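Local structure of UDP-N-acetylglucosamine 4,6-dehydratase (Vibrio fischeri, 3PVZ) at residues A24-K27 / E28-V32; T148-Q151 / S152-G156; N215-Q219 / K220-I224; F250-N253 / R254-F257; Q369-K372 / E373-V376. The protein binds NAD in a Rossmann-type domain and probably acts as a lyase that dehydrates UDP-N-acetylglucosamine. One frame throughout, in Å; residues are numbered along the deposited sequence.

Contact 1: residues A24-K27 / E28-V32; sequences ANEK and ELQSV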
loop_
_atom_site.group_PDB
_atom_site.type_symbol
_atom_site.label_atom_id
_atom_site.label_comp_id
_atom_site.label_asym_id
_atom_site.label_seq_id
_atom_site.Cartn_x
_atom_site.Cartn_y
_atom_site.Cartn_z
ATOM N N ALA A 24 -10.522 -11.346 31.569
ATOM C CA ALA A 24 -11.517 -10.731 32.448
ATOM C C ALA A 24 -12.717 -10.116 31.693
ATOM O O ALA A 24 -13.796 -10.006 32.252
ATOM C CB ALA A 24 -10.839 -9.664 33.330
ATOM N N ASN A 25 -12.535 -9.723 30.432
ATOM C CA ASN A 25 -13.576 -9.009 29.676
ATOM C C ASN A 25 -14.101 -9.795 28.485
ATOM O O ASN A 25 -14.876 -9.266 27.687
ATOM C CB ASN A 25 -13.013 -7.662 29.228
ATOM C CG ASN A 25 -12.883 -6.706 30.395
ATOM O OD1 ASN A 25 -13.894 -6.209 30.892
ATOM N ND2 ASN A 25 -11.664 -6.495 30.879
ATOM N N GLU A 26 -13.660 -11.040 28.364
ATOM C CA GLU A 26 -13.932 -11.860 27.191
ATOM C C GLU A 26 -15.419 -12.018 26.986
ATOM O O GLU A 26 -15.886 -11.898 25.877
ATOM C CB GLU A 26 -13.286 -13.254 27.320
ATOM C CG GLU A 26 -13.322 -14.103 26.028
ATOM C CD GLU A 26 -12.819 -13.343 24.773
ATOM O OE1 GLU A 26 -11.673 -12.846 24.786
ATOM O OE2 GLU A 26 -13.583 -13.212 23.783
ATOM N N LYS A 27 -16.161 -12.249 28.061
ATOM C CA LYS A 27 -17.554 -12.571 27.932
ATOM C C LYS A 27 -18.272 -11.351 27.377
ATOM O O LYS A 27 -19.131 -11.472 26.495
ATOM C CB LYS A 27 -18.141 -12.977 29.280
ATOM C CG LYS A 27 -19.584 -13.511 29.197
ATOM C CD LYS A 27 -19.644 -15.037 29.364
ATOM C CE LYS A 27 -21.011 -15.527 29.911
ATOM N NZ LYS A 27 -20.818 -16.774 30.783
ATOM N N GLU A 28 -17.916 -10.186 27.902
ATOM C CA GLU A 28 -18.561 -8.931 27.479
ATOM C C GLU A 28 -18.104 -8.566 26.093
ATOM O O GLU A 28 -18.907 -8.108 25.302
ATOM C CB GLU A 28 -18.284 -7.787 28.426
ATOM C CG GLU A 28 -18.916 -6.485 28.005
ATOM C CD GLU A 28 -18.986 -5.490 29.155
ATOM O OE1 GLU A 28 -18.158 -5.550 30.100
ATOM O OE2 GLU A 28 -19.889 -4.672 29.111
ATOM N N LEU A 29 -16.839 -8.832 25.765
ATOM C CA LEU A 29 -16.380 -8.616 24.389
ATOM C C LEU A 29 -17.255 -9.417 23.389
ATOM O O LEU A 29 -17.696 -8.902 22.335
ATOM C CB LEU A 29 -14.932 -9.030 24.239
ATOM C CG LEU A 29 -13.870 -8.034 24.706
ATOM C CD1 LEU A 29 -12.495 -8.711 24.742
ATOM C CD2 LEU A 29 -13.828 -6.827 23.824
ATOM N N GLN A 30 -17.518 -10.674 23.742
ATOM C CA GLN A 30 -18.226 -11.572 22.867
ATOM C C GLN A 30 -19.684 -11.185 22.727
ATOM O O GLN A 30 -20.239 -11.286 21.676
ATOM C CB GLN A 30 -18.076 -13.002 23.358
ATOM C CG GLN A 30 -16.812 -13.645 22.850
ATOM C CD GLN A 30 -16.622 -15.056 23.393
ATOM O OE1 GLN A 30 -17.594 -15.747 23.622
ATOM N NE2 GLN A 30 -15.376 -15.473 23.595
ATOM N N SER A 31 -20.290 -10.744 23.819
ATOM C CA SER A 31 -21.632 -10.201 23.804
ATOM C C SER A 31 -21.713 -8.986 22.897
ATOM O O SER A 31 -22.606 -8.949 22.052
ATOM C CB SER A 31 -22.101 -9.883 25.219
ATOM O OG SER A 31 -23.275 -9.114 25.182
ATOM N N VAL A 32 -20.798 -8.018 23.022
ATOM C CA VAL A 32 -20.840 -6.802 22.221
ATOM C C VAL A 32 -20.602 -7.063 20.727
ATOM O O VAL A 32 -21.424 -6.682 19.902
ATOM C CB VAL A 32 -19.881 -5.715 22.732
ATOM C CG1 VAL A 32 -19.736 -4.558 21.717
ATOM C CG2 VAL A 32 -20.390 -5.136 24.127
HETATM O O HOH W 1 -16.759 -9.846 30.739
HETATM O O HOH W 2 -16.317 -7.254 31.204
#
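The carboxylate of Glu-26 and the side-chain amide of Gln-30 cross at a slant, their planes 48° apart, one helical turn from each other on helix 19-34. Gln-30 NE2 gives a hydrogen bond of 2.9 Å to Glu-26 OE2, reaching it on the anti side of the carboxylate and 27° out of its plane, so the two flat groups are skewed and do not stack. The pair is an i to i+4 side-chain bridge on a surface helix. Glu-26 gets there by a bend: CG lies opposite the backbone N, and the turn at chi2 (50°) brings the carboxylate round to the later residues, whereas the Gln-30 chain runs out straight beyond CG. The same OE2 also forms a salt bridge with Arg-58, a charged second partner that would favour the ionised carboxylate and tie this turn to a neighbouring loop.

Beneath the bridge the backbone keeps the regular helical pattern. Leu-29 N donates to Asn-25 O at 2.8 Å, and Ser-31 N donates to Lys-27 O at 3.0 Å. Leu-29 is buried, and its CG rests 3.4 Å from Asn-25 O; beyond it the helix packs on Phe-250 of helix 237-250.

The side chains of Asn-25 and Glu-28 are joined through a water. Asn-25 ND2 is engaged by Asp-21 O one turn earlier, while the water bridges the two side-chain oxygens, donating to Asn-25 OD1 at 2.7 Å and to Glu-28 OE1 at 2.7 Å.

Contact 2: residues T148-Q151 / S152-G156; sequences TIQQ and SIDAG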
loop_
_atom_site.group_PDB
_atom_site.type_symbol
_atom_site.label_atom_id
_atom_site.label_comp_id
_atom_site.label_asym_id
_atom_site.label_seq_id
_atom_site.Cartn_x
_atom_site.Cartn_y
_atom_site.Cartn_z
ATOM N N THR A 148 -14.386 10.682 7.482
ATOM C CA THR A 148 -14.973 9.380 7.855
ATOM C C THR A 148 -15.607 9.502 9.272
ATOM O O THR A 148 -16.574 8.857 9.598
ATOM C CB THR A 148 -13.945 8.285 7.844
ATOM O OG1 THR A 148 -12.829 8.680 8.654
ATOM C CG2 THR A 148 -13.436 7.905 6.350
ATOM N N ILE A 149 -15.053 10.328 10.122
ATOM C CA ILE A 149 -15.762 10.643 11.376
ATOM C C ILE A 149 -17.137 11.318 11.103
ATOM O O ILE A 149 -18.164 10.911 11.681
ATOM C CB ILE A 149 -14.940 11.525 12.345
ATOM C CG1 ILE A 149 -13.640 10.806 12.738
ATOM C CG2 ILE A 149 -15.744 11.778 13.643
ATOM C CD1 ILE A 149 -12.639 11.707 13.426
ATOM N N GLN A 150 -17.168 12.306 10.216
ATOM C CA GLN A 150 -18.431 12.996 9.880
ATOM C C GLN A 150 -19.442 12.017 9.278
ATOM O O GLN A 150 -20.619 12.009 9.651
ATOM C CB GLN A 150 -18.194 14.209 8.941
ATOM C CG GLN A 150 -19.476 14.975 8.646
ATOM C CD GLN A 150 -19.971 15.734 9.893
ATOM O OE1 GLN A 150 -19.203 16.418 10.499
ATOM N NE2 GLN A 150 -21.227 15.558 10.282
ATOM N N GLN A 151 -18.958 11.084 8.423
ATOM C CA GLN A 151 -19.825 10.106 7.840
ATOM C C GLN A 151 -20.330 9.140 8.920
ATOM O O GLN A 151 -21.433 8.600 8.825
ATOM C CB GLN A 151 -19.088 9.355 6.736
ATOM C CG GLN A 151 -18.675 10.228 5.606
ATOM C CD GLN A 151 -17.825 9.491 4.618
ATOM O OE1 GLN A 151 -17.039 8.615 4.984
ATOM N NE2 GLN A 151 -17.954 9.847 3.371
ATOM N N SER A 152 -19.519 8.887 9.927
ATOM C CA SER A 152 -19.942 8.053 11.033
ATOM C C SER A 152 -21.022 8.755 11.916
ATOM O O SER A 152 -22.002 8.099 12.328
ATOM C CB SER A 152 -18.726 7.673 11.876
ATOM O OG SER A 152 -17.782 6.920 11.119
ATOM N N ILE A 153 -20.853 10.046 12.209
ATOM C CA ILE A 153 -21.890 10.841 12.916
ATOM C C ILE A 153 -23.192 10.816 12.125
ATOM O O ILE A 153 -24.231 10.553 12.668
ATOM C CB ILE A 153 -21.487 12.295 13.074
ATOM C CG1 ILE A 153 -20.248 12.402 13.992
ATOM C CG2 ILE A 153 -22.646 13.149 13.654
ATOM C CD1 ILE A 153 -19.310 13.492 13.577
ATOM N N ASP A 154 -23.109 11.029 10.817
ATOM C CA ASP A 154 -24.294 11.074 9.948
ATOM C C ASP A 154 -25.081 9.766 9.945
ATOM O O ASP A 154 -26.299 9.766 9.792
ATOM C CB ASP A 154 -23.903 11.478 8.509
ATOM C CG ASP A 154 -23.374 12.930 8.420
ATOM O OD1 ASP A 154 -23.505 13.716 9.394
ATOM O OD2 ASP A 154 -22.797 13.281 7.369
ATOM N N ALA A 155 -24.395 8.646 10.129
ATOM C CA ALA A 155 -25.076 7.361 10.110
ATOM C C ALA A 155 -25.465 6.914 11.512
ATOM O O ALA A 155 -25.972 5.821 11.682
ATOM C CB ALA A 155 -24.173 6.289 9.431
ATOM N N GLY A 156 -25.210 7.741 12.530
ATOM C CA GLY A 156 -25.503 7.322 13.912
ATOM C C GLY A 156 -24.597 6.243 14.534
ATOM O O GLY A 156 -25.025 5.585 15.465
#
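Ser-152 and Thr-148 make the closest polar contact here: Ser-152 OG donates to Thr-148 O at 2.7 Å. The backbone N of Ser-152 donates to the same oxygen at 3.0 Å, and the two donors approach from opposite faces of the carbonyl plane. With chi1 at -62°, OG sits beside its own backbone N, which lets one residue grip the carbonyl twice and satisfies a buried hydroxyl. The hydroxyl of Thr-148 itself turns elsewhere, to Asn-144 O, Thr-145 O and Tyr-160.

A second side-chain bond runs on another flank of the helix. Gln-150 NE2 donates to Asp-154 OD1 at 3.1 Å; the oxygen lies in the amide plane but is met on its syn side, 35° out of the carboxylate plane. The bend of Gln-150 at chi2 (70°) carries the amide forward along the helix to meet it.

Among the backbone bonds, Ile-153 N to Ile-149 O (2.9 Å) and Asp-154 N to Gln-150 O continue helix 131-154 to its end, where the last of the series, Ala-155 N to Gln-151 O, is weak. The chain then leaves the helix in a Schellman motif: Gly-156 takes positive phi, and its N bonds back to Ile-153 O at 3.0 Å.

The apolar side chains meet at Ile-149 CG2 and Ile-153 CD1, 4.0 Å apart. Ile-153 CD1 also lies 3.4 Å from Ile-149 O. These two isoleucines face helix 174-189, touching Lys-189, while Thr-148 packs on Ile-98, a residue of the NAD site, and Gln-151 NE2 bonds to Asp-104.

Contact 3: residues N215-Q219 / K220-I224; sequences NQRIQ and KNQPI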
loop_
_atom_site.group_PDB
_atom_site.type_symbol
_atom_site.label_atom_id
_atom_site.label_comp_id
_atom_site.label_asym_id
_atom_site.label_seq_id
_atom_site.Cartn_x
_atom_site.Cartn_y
_atom_site.Cartn_z
ATOM N N ASN A 215 12.897 -10.170 7.291
ATOM C CA ASN A 215 12.305 -11.260 6.497
ATOM C C ASN A 215 12.676 -11.138 5.023
ATOM O O ASN A 215 13.007 -12.121 4.346
ATOM C CB ASN A 215 10.775 -11.263 6.599
ATOM C CG ASN A 215 10.286 -11.625 7.969
ATOM O OD1 ASN A 215 10.847 -12.502 8.615
ATOM N ND2 ASN A 215 9.228 -10.949 8.429
ATOM N N GLN A 216 12.577 -9.919 4.507
ATOM C CA GLN A 216 12.803 -9.711 3.087
ATOM C C GLN A 216 14.239 -9.992 2.769
ATOM O O GLN A 216 14.547 -10.725 1.827
ATOM C CB GLN A 216 12.407 -8.289 2.691
ATOM C CG GLN A 216 10.938 -8.003 2.879
ATOM C CD GLN A 216 10.064 -8.786 1.917
ATOM O OE1 GLN A 216 9.387 -9.724 2.319
ATOM N NE2 GLN A 216 10.075 -8.403 0.642
ATOM N N ARG A 217 15.131 -9.441 3.591
ATOM C CA ARG A 217 16.549 -9.685 3.418
ATOM C C ARG A 217 16.831 -11.188 3.423
ATOM O O ARG A 217 17.534 -11.683 2.549
ATOM C CB ARG A 217 17.390 -8.978 4.494
ATOM C CG ARG A 217 17.223 -7.459 4.598
ATOM C CD ARG A 217 17.810 -6.659 3.470
ATOM N NE ARG A 217 17.142 -6.825 2.179
ATOM C CZ ARG A 217 15.904 -6.425 1.872
ATOM N NH1 ARG A 217 15.088 -5.849 2.760
ATOM N NH2 ARG A 217 15.472 -6.620 0.645
ATOM N N ILE A 218 16.275 -11.923 4.374
ATOM C CA ILE A 218 16.524 -13.363 4.421
ATOM C C ILE A 218 16.015 -14.047 3.156
ATOM O O ILE A 218 16.674 -14.925 2.605
ATOM C CB ILE A 218 15.849 -14.062 5.628
ATOM C CG1 ILE A 218 16.444 -13.587 6.950
ATOM C CG2 ILE A 218 16.033 -15.583 5.527
ATOM C CD1 ILE A 218 17.956 -13.806 7.049
ATOM N N GLN A 219 14.840 -13.632 2.711
ATOM C CA GLN A 219 14.203 -14.210 1.543
ATOM C C GLN A 219 14.977 -13.934 0.228
ATOM O O GLN A 219 14.905 -14.724 -0.729
ATOM C CB GLN A 219 12.793 -13.629 1.451
ATOM C CG GLN A 219 11.774 -14.463 0.760
ATOM C CD GLN A 219 10.403 -13.799 0.846
ATOM O OE1 GLN A 219 9.797 -13.736 1.929
ATOM N NE2 GLN A 219 9.927 -13.262 -0.285
ATOM N N LYS A 220 15.697 -12.811 0.187
ATOM C CA LYS A 220 16.380 -12.373 -1.022
ATOM C C LYS A 220 17.893 -12.564 -0.938
ATOM O O LYS A 220 18.637 -11.948 -1.688
ATOM C CB LYS A 220 16.036 -10.902 -1.311
ATOM C CG LYS A 220 14.546 -10.665 -1.532
ATOM C CD LYS A 220 14.202 -9.215 -1.793
ATOM C CE LYS A 220 12.672 -9.058 -2.047
ATOM N NZ LYS A 220 12.236 -7.639 -2.383
ATOM N N ASN A 221 18.342 -13.416 -0.020
ATOM C CA ASN A 221 19.751 -13.666 0.198
ATOM C C ASN A 221 20.615 -12.399 0.299
ATOM O O ASN A 221 21.736 -12.341 -0.236
ATOM C CB ASN A 221 20.261 -14.652 -0.866
ATOM C CG ASN A 221 19.944 -16.107 -0.505
ATOM O OD1 ASN A 221 19.000 -16.703 -1.039
ATOM N ND2 ASN A 221 20.728 -16.671 0.433
ATOM N N GLN A 222 20.102 -11.412 1.045
ATOM C CA GLN A 222 20.780 -10.124 1.238
ATOM C C GLN A 222 21.195 -9.876 2.700
ATOM O O GLN A 222 20.619 -10.438 3.634
ATOM C CB GLN A 222 19.893 -8.971 0.764
ATOM C CG GLN A 222 19.795 -8.814 -0.757
ATOM C CD GLN A 222 18.591 -7.964 -1.178
ATOM O OE1 GLN A 222 17.678 -7.746 -0.391
ATOM N NE2 GLN A 222 18.613 -7.456 -2.403
ATOM N N PRO A 223 22.207 -9.024 2.902
ATOM C CA PRO A 223 22.648 -8.721 4.260
ATOM C C PRO A 223 21.552 -8.118 5.155
ATOM O O PRO A 223 20.708 -7.349 4.674
ATOM C CB PRO A 223 23.756 -7.693 4.054
ATOM C CG PRO A 223 24.143 -7.758 2.637
ATOM C CD PRO A 223 23.030 -8.369 1.868
ATOM N N ILE A 224 21.585 -8.457 6.445
ATOM C CA ILE A 224 20.754 -7.791 7.427
ATOM C C ILE A 224 21.479 -6.555 7.924
ATOM O O ILE A 224 22.699 -6.608 8.236
ATOM C CB ILE A 224 20.469 -8.697 8.638
ATOM C CG1 ILE A 224 19.776 -10.005 8.195
ATOM C CG2 ILE A 224 19.671 -7.933 9.717
ATOM C CD1 ILE A 224 18.373 -10.083 8.494
#
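Past the end of helix 210-219 the chain folds back over its last turn, and Arg-217 O receives both Lys-220 N, from above the carbonyl plane, and Gln-222 N at 3.0 Å, from the opposite face. Lys-220 N is shared, its shorter bond being that to Gln-216 O at 2.9 Å.

The side chain of Arg-217 meets the returning segment at Gln-222. Bent at chi2 (-71°) and again at chi3, it presents its guanidinium side-on, with NE 2.8 Å and NH2 2.7 Å from the single acceptor Gln-222 OE1. That oxygen lies in the guanidinium plane, whereas the amide plane is turned 36° from it. Pro-223 O lies 3.2 Å from Arg-217 CD. Elsewhere Lys-220 runs alongside Gln-216, pointing the same way, and Ile-218 CD1 meets Ile-224 CD1 at 4.0 Å where the chain enters strand 224-227.

Arg-217 NH2 and Lys-220 NZ come within 4.5 Å because they share an acidic partner: both form salt bridges with Glu-75 of the second subunit, and Lys-220 also reaches Asp-79 of that subunit. Held at its edge by Gln-222 OE1, the guanidinium is probably steadied for this acidic partner across the dimer interface.

Contact 4: residues F250-N253 / R254-F257; sequences FGEN and RDIF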
loop_
_atom_site.group_PDB
_atom_site.type_symbol
_atom_site.label_atom_id
_atom_site.label_comp_id
_atom_site.label_asym_id
_atom_site.label_seq_id
_atom_site.Cartn_x
_atom_site.Cartn_y
_atom_site.Cartn_z
ATOM N N PHE A 250 -14.398 -0.617 25.011
ATOM C CA PHE A 250 -14.398 -0.088 26.396
ATOM C C PHE A 250 -13.906 1.358 26.583
ATOM O O PHE A 250 -14.081 1.919 27.645
ATOM C CB PHE A 250 -13.578 -1.025 27.307
ATOM C CG PHE A 250 -14.152 -2.431 27.393
ATOM C CD1 PHE A 250 -15.322 -2.668 28.092
ATOM C CD2 PHE A 250 -13.546 -3.482 26.745
ATOM C CE1 PHE A 250 -15.882 -3.943 28.179
ATOM C CE2 PHE A 250 -14.085 -4.816 26.827
ATOM C CZ PHE A 250 -15.250 -5.040 27.521
ATOM N N GLY A 251 -13.297 1.955 25.578
ATOM C CA GLY A 251 -12.825 3.316 25.702
ATOM C C GLY A 251 -13.968 4.334 25.832
ATOM O O GLY A 251 -14.995 4.254 25.113
ATOM N N GLU A 252 -13.792 5.296 26.739
ATOM C CA GLU A 252 -14.722 6.388 26.800
ATOM C C GLU A 252 -14.271 7.483 25.865
ATOM O O GLU A 252 -13.118 7.509 25.455
ATOM C CB GLU A 252 -14.841 6.907 28.229
ATOM C CG GLU A 252 -15.419 5.874 29.152
ATOM C CD GLU A 252 -15.585 6.418 30.547
ATOM O OE1 GLU A 252 -16.528 7.214 30.745
ATOM O OE2 GLU A 252 -14.770 6.064 31.419
ATOM N N ASN A 253 -15.183 8.399 25.547
ATOM C CA ASN A 253 -14.842 9.588 24.741
ATOM C C ASN A 253 -13.558 10.201 25.249
ATOM O O ASN A 253 -13.489 10.579 26.390
ATOM C CB ASN A 253 -15.960 10.663 24.728
ATOM C CG ASN A 253 -15.826 11.639 23.525
ATOM O OD1 ASN A 253 -15.124 11.350 22.545
ATOM N ND2 ASN A 253 -16.523 12.775 23.586
ATOM N N ARG A 254 -12.578 10.305 24.355
ATOM C CA ARG A 254 -11.244 10.870 24.597
ATOM C C ARG A 254 -10.210 9.992 25.311
ATOM O O ARG A 254 -9.122 10.472 25.611
ATOM C CB ARG A 254 -11.336 12.222 25.317
ATOM C CG ARG A 254 -12.164 13.214 24.592
ATOM C CD ARG A 254 -12.173 14.569 25.294
ATOM N NE ARG A 254 -13.093 15.360 24.523
ATOM C CZ ARG A 254 -14.378 15.545 24.802
ATOM N NH1 ARG A 254 -14.898 15.079 25.930
ATOM N NH2 ARG A 254 -15.133 16.250 23.947
ATOM N N ASP A 255 -10.495 8.719 25.559
ATOM C CA ASP A 255 -9.519 7.873 26.228
ATOM C C ASP A 255 -8.437 7.438 25.212
ATOM O O ASP A 255 -8.782 7.047 24.084
ATOM C CB ASP A 255 -10.177 6.605 26.699
ATOM C CG ASP A 255 -10.920 6.736 27.989
ATOM O OD1 ASP A 255 -10.921 7.794 28.664
ATOM O OD2 ASP A 255 -11.479 5.684 28.350
ATOM N N ILE A 256 -7.163 7.528 25.609
ATOM C CA ILE A 256 -6.056 6.951 24.875
ATOM C C ILE A 256 -5.577 5.724 25.663
ATOM O O ILE A 256 -5.026 5.843 26.768
ATOM C CB ILE A 256 -4.819 7.890 24.719
ATOM C CG1 ILE A 256 -5.181 9.264 24.141
ATOM C CG2 ILE A 256 -3.767 7.213 23.828
ATOM C CD1 ILE A 256 -4.047 10.293 24.313
ATOM N N PHE A 257 -5.792 4.550 25.093
ATOM C CA PHE A 257 -5.350 3.297 25.716
ATOM C C PHE A 257 -3.891 3.056 25.350
ATOM O O PHE A 257 -3.467 3.412 24.256
ATOM C CB PHE A 257 -6.220 2.140 25.235
ATOM C CG PHE A 257 -7.525 2.014 25.957
ATOM C CD1 PHE A 257 -8.232 3.144 26.395
ATOM C CD2 PHE A 257 -8.062 0.750 26.233
ATOM C CE1 PHE A 257 -9.438 3.015 27.078
ATOM C CE2 PHE A 257 -9.287 0.615 26.911
ATOM C CZ PHE A 257 -9.970 1.730 27.333
HETATM O O HOH W 3 -12.264 4.586 30.872
#
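Asp-255 OD2 is gripped by two donors close at hand. Glu-252 N gives it a hydrogen bond of 2.8 Å, straight at 163° but arriving from well above the carboxylate plane, and a water donates to it at 2.9 Å. The same water donates to Glu-252 OE2 at 3.0 Å, so it sits between two acidic side chains whose carboxylates are turned 81° apart. The other oxygen, Asp-255 OD1, forms a salt bridge with Lys-344 on the adjacent strand, a positive charge that would offset the crowding of the two acids.

With chi1 at -81°, the Asp-255 carboxylate swings beside its own backbone N and back to the start of the turn. Asp-255 N meanwhile donates to Glu-252 O at 2.9 Å, so residues 252 and 255 are joined by two bonds running in opposite directions, one through backbone alone and one through the carboxylate.

At the corner, Asn-253 ND2 lies over one face of the Arg-254 guanidinium, off-centre, 3.7 Å from CZ, with the amide and guanidinium planes inclined to each other. The amide is held by outside bonds, ND2 to Ser-190 O and OD1 to Ile-195 N. Farther along, the Phe-257 ring brings CZ within 3.7 Å of Gly-251 CA, packing the new strand against the end of the preceding helix.

Arg-254 has positive phi, as the third residue of a type II beta turn requires, and this turn, closed by the bond from Asp-255 N to Glu-252 O, is the connection that leads helix 237-250 into strand 255-259 of the central nine-stranded sheet.

Contact 5: residues Q369-K372 / E373-V376; sequences QWTK and EEIV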
loop_
_atom_site.group_PDB
_atom_site.type_symbol
_atom_site.label_atom_id
_atom_site.label_comp_id
_atom_site.label_asym_id
_atom_site.label_seq_id
_atom_site.Cartn_x
_atom_site.Cartn_y
_atom_site.Cartn_z
ATOM N N GLN A 369 -0.260 23.728 -7.218
ATOM C CA GLN A 369 1.170 23.910 -6.945
ATOM C C GLN A 369 1.363 24.405 -5.522
ATOM O O GLN A 369 0.575 25.224 -5.035
ATOM C CB GLN A 369 1.813 24.890 -7.955
ATOM C CG GLN A 369 1.762 26.396 -7.579
ATOM C CD GLN A 369 1.670 27.339 -8.797
ATOM O OE1 GLN A 369 2.366 27.164 -9.810
ATOM N NE2 GLN A 369 0.800 28.348 -8.691
ATOM N N TRP A 370 2.422 23.924 -4.890
ATOM C CA TRP A 370 2.767 24.279 -3.547
ATOM C C TRP A 370 4.185 23.765 -3.258
ATOM O O TRP A 370 4.699 22.874 -3.951
ATOM C CB TRP A 370 1.751 23.696 -2.559
ATOM C CG TRP A 370 1.677 22.216 -2.533
ATOM C CD1 TRP A 370 2.421 21.396 -1.784
ATOM C CD2 TRP A 370 0.769 21.376 -3.266
ATOM N NE1 TRP A 370 2.064 20.093 -1.994
ATOM C CE2 TRP A 370 1.047 20.053 -2.902
ATOM C CE3 TRP A 370 -0.257 21.621 -4.175
ATOM C CZ2 TRP A 370 0.357 18.963 -3.431
ATOM C CZ3 TRP A 370 -0.940 20.552 -4.702
ATOM C CH2 TRP A 370 -0.630 19.228 -4.329
ATOM N N THR A 371 4.809 24.340 -2.236
ATOM C CA THR A 371 6.170 24.008 -1.861
ATOM C C THR A 371 6.115 23.284 -0.537
ATOM O O THR A 371 5.169 23.473 0.230
ATOM C CB THR A 371 6.983 25.272 -1.654
ATOM O OG1 THR A 371 6.340 26.062 -0.656
ATOM C CG2 THR A 371 7.118 26.103 -2.975
ATOM N N LYS A 372 7.131 22.477 -0.251
ATOM C CA LYS A 372 7.265 21.884 1.065
ATOM C C LYS A 372 7.213 22.963 2.144
ATOM O O LYS A 372 6.497 22.840 3.134
ATOM C CB LYS A 372 8.580 21.109 1.195
ATOM C CG LYS A 372 8.819 20.649 2.654
ATOM C CD LYS A 372 9.750 19.471 2.808
ATOM C CE LYS A 372 9.521 18.828 4.184
ATOM N NZ LYS A 372 10.565 17.849 4.563
ATOM N N GLU A 373 7.977 24.024 1.937
ATOM C CA GLU A 373 8.167 25.029 2.968
ATOM C C GLU A 373 6.899 25.824 3.248
ATOM O O GLU A 373 6.725 26.338 4.332
ATOM C CB GLU A 373 9.346 25.945 2.591
ATOM C CG GLU A 373 10.710 25.251 2.800
ATOM C CD GLU A 373 11.058 25.057 4.294
ATOM O OE1 GLU A 373 11.142 26.089 5.013
ATOM O OE2 GLU A 373 11.233 23.883 4.743
ATOM N N GLU A 374 6.010 25.917 2.270
ATOM C CA GLU A 374 4.685 26.478 2.499
ATOM C C GLU A 374 3.888 25.637 3.515
ATOM O O GLU A 374 3.193 26.182 4.379
ATOM C CB GLU A 374 3.933 26.491 1.179
ATOM C CG GLU A 374 2.912 27.576 1.020
ATOM C CD GLU A 374 2.194 27.467 -0.299
ATOM O OE1 GLU A 374 2.692 26.732 -1.190
ATOM O OE2 GLU A 374 1.115 28.095 -0.428
ATOM N N ILE A 375 3.987 24.313 3.399
ATOM C CA ILE A 375 3.278 23.416 4.322
ATOM C C ILE A 375 3.892 23.518 5.724
ATOM O O ILE A 375 3.169 23.689 6.712
ATOM C CB ILE A 375 3.288 21.936 3.852
ATOM C CG1 ILE A 375 2.789 21.803 2.406
ATOM C CG2 ILE A 375 2.410 21.072 4.782
ATOM C CD1 ILE A 375 2.525 20.381 1.967
ATOM N N VAL A 376 5.229 23.468 5.793
ATOM C CA VAL A 376 5.959 23.652 7.054
ATOM C C VAL A 376 5.548 24.943 7.740
ATOM O O VAL A 376 5.326 24.959 8.944
ATOM C CB VAL A 376 7.483 23.653 6.877
ATOM C CG1 VAL A 376 8.172 24.002 8.201
ATOM C CG2 VAL A 376 7.971 22.295 6.372
#
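The side chains of Thr-371 and Glu-374 cross at about a right angle and form a capping box at the start of helix 372-382. Thr-371 is the N-cap: its OG1 accepts from Glu-374 N at 2.9 Å. A chi1 of 57° sets that hydroxyl between the backbone N and the carbonyl carbon, turned to the amide of Glu-374 in the first turn. The return bond of the box, from Thr-371 N to Glu-374 OE1, is weak at 3.4 Å. Glu-374 reaches back for it with an extended chain whose CG lies opposite its own N, and on the way OE1 also comes 3.5 Å from Trp-370 CB. A carboxylate in this place would interact favourably with the positive end of the helix dipole.

Trp-370 and Ile-375 meet at a slant, on another side of the cap. Ile-375 CD1 lies 3.9 Å from Trp-370 CD1, close to the pyrrole part of the indole. The ring is fixed in rotation from outside, since NE1 donates to Pro-131 O at the start of helix 131-154, and the indole also packs on Met-364 of helix 351-367 and on Ala-105 of the second subunit. Ile-375 continues the apolar patch onto Leu-134 and Ile-138.

Lys-372 runs extended to bond through NZ with Glu-128 O. Its aliphatic part passes Val-376 obliquely, and below it the first strong i to i+4 bond of the helix forms, from Val-376 N to Lys-372 O, 3.0 Å long.

In the fold
From the N terminus the five contacts follow in series; each is local, and none nests within or crosses another. Contact 1 lies on helix 19-34, ahead of the first sheet strand. Contact 2 ends helix 131-154, which leads to strand 159-163. Contact 3 closes the fold-back between helix 210-219 and strand 224-227, an outer strand of a smaller parallel sheet, and contact 4 the turn into strand 255-259 of the large sheet. Contact 5 starts helix 372-382. Contacts 1 and 4 touch, Leu-29 CD2 lying 3.6 Å from Phe-250 CE2, whereas contacts 2 and 3 are about 44 Å apart, centre to centre. Contacts 3 and 5 both meet the second subunit.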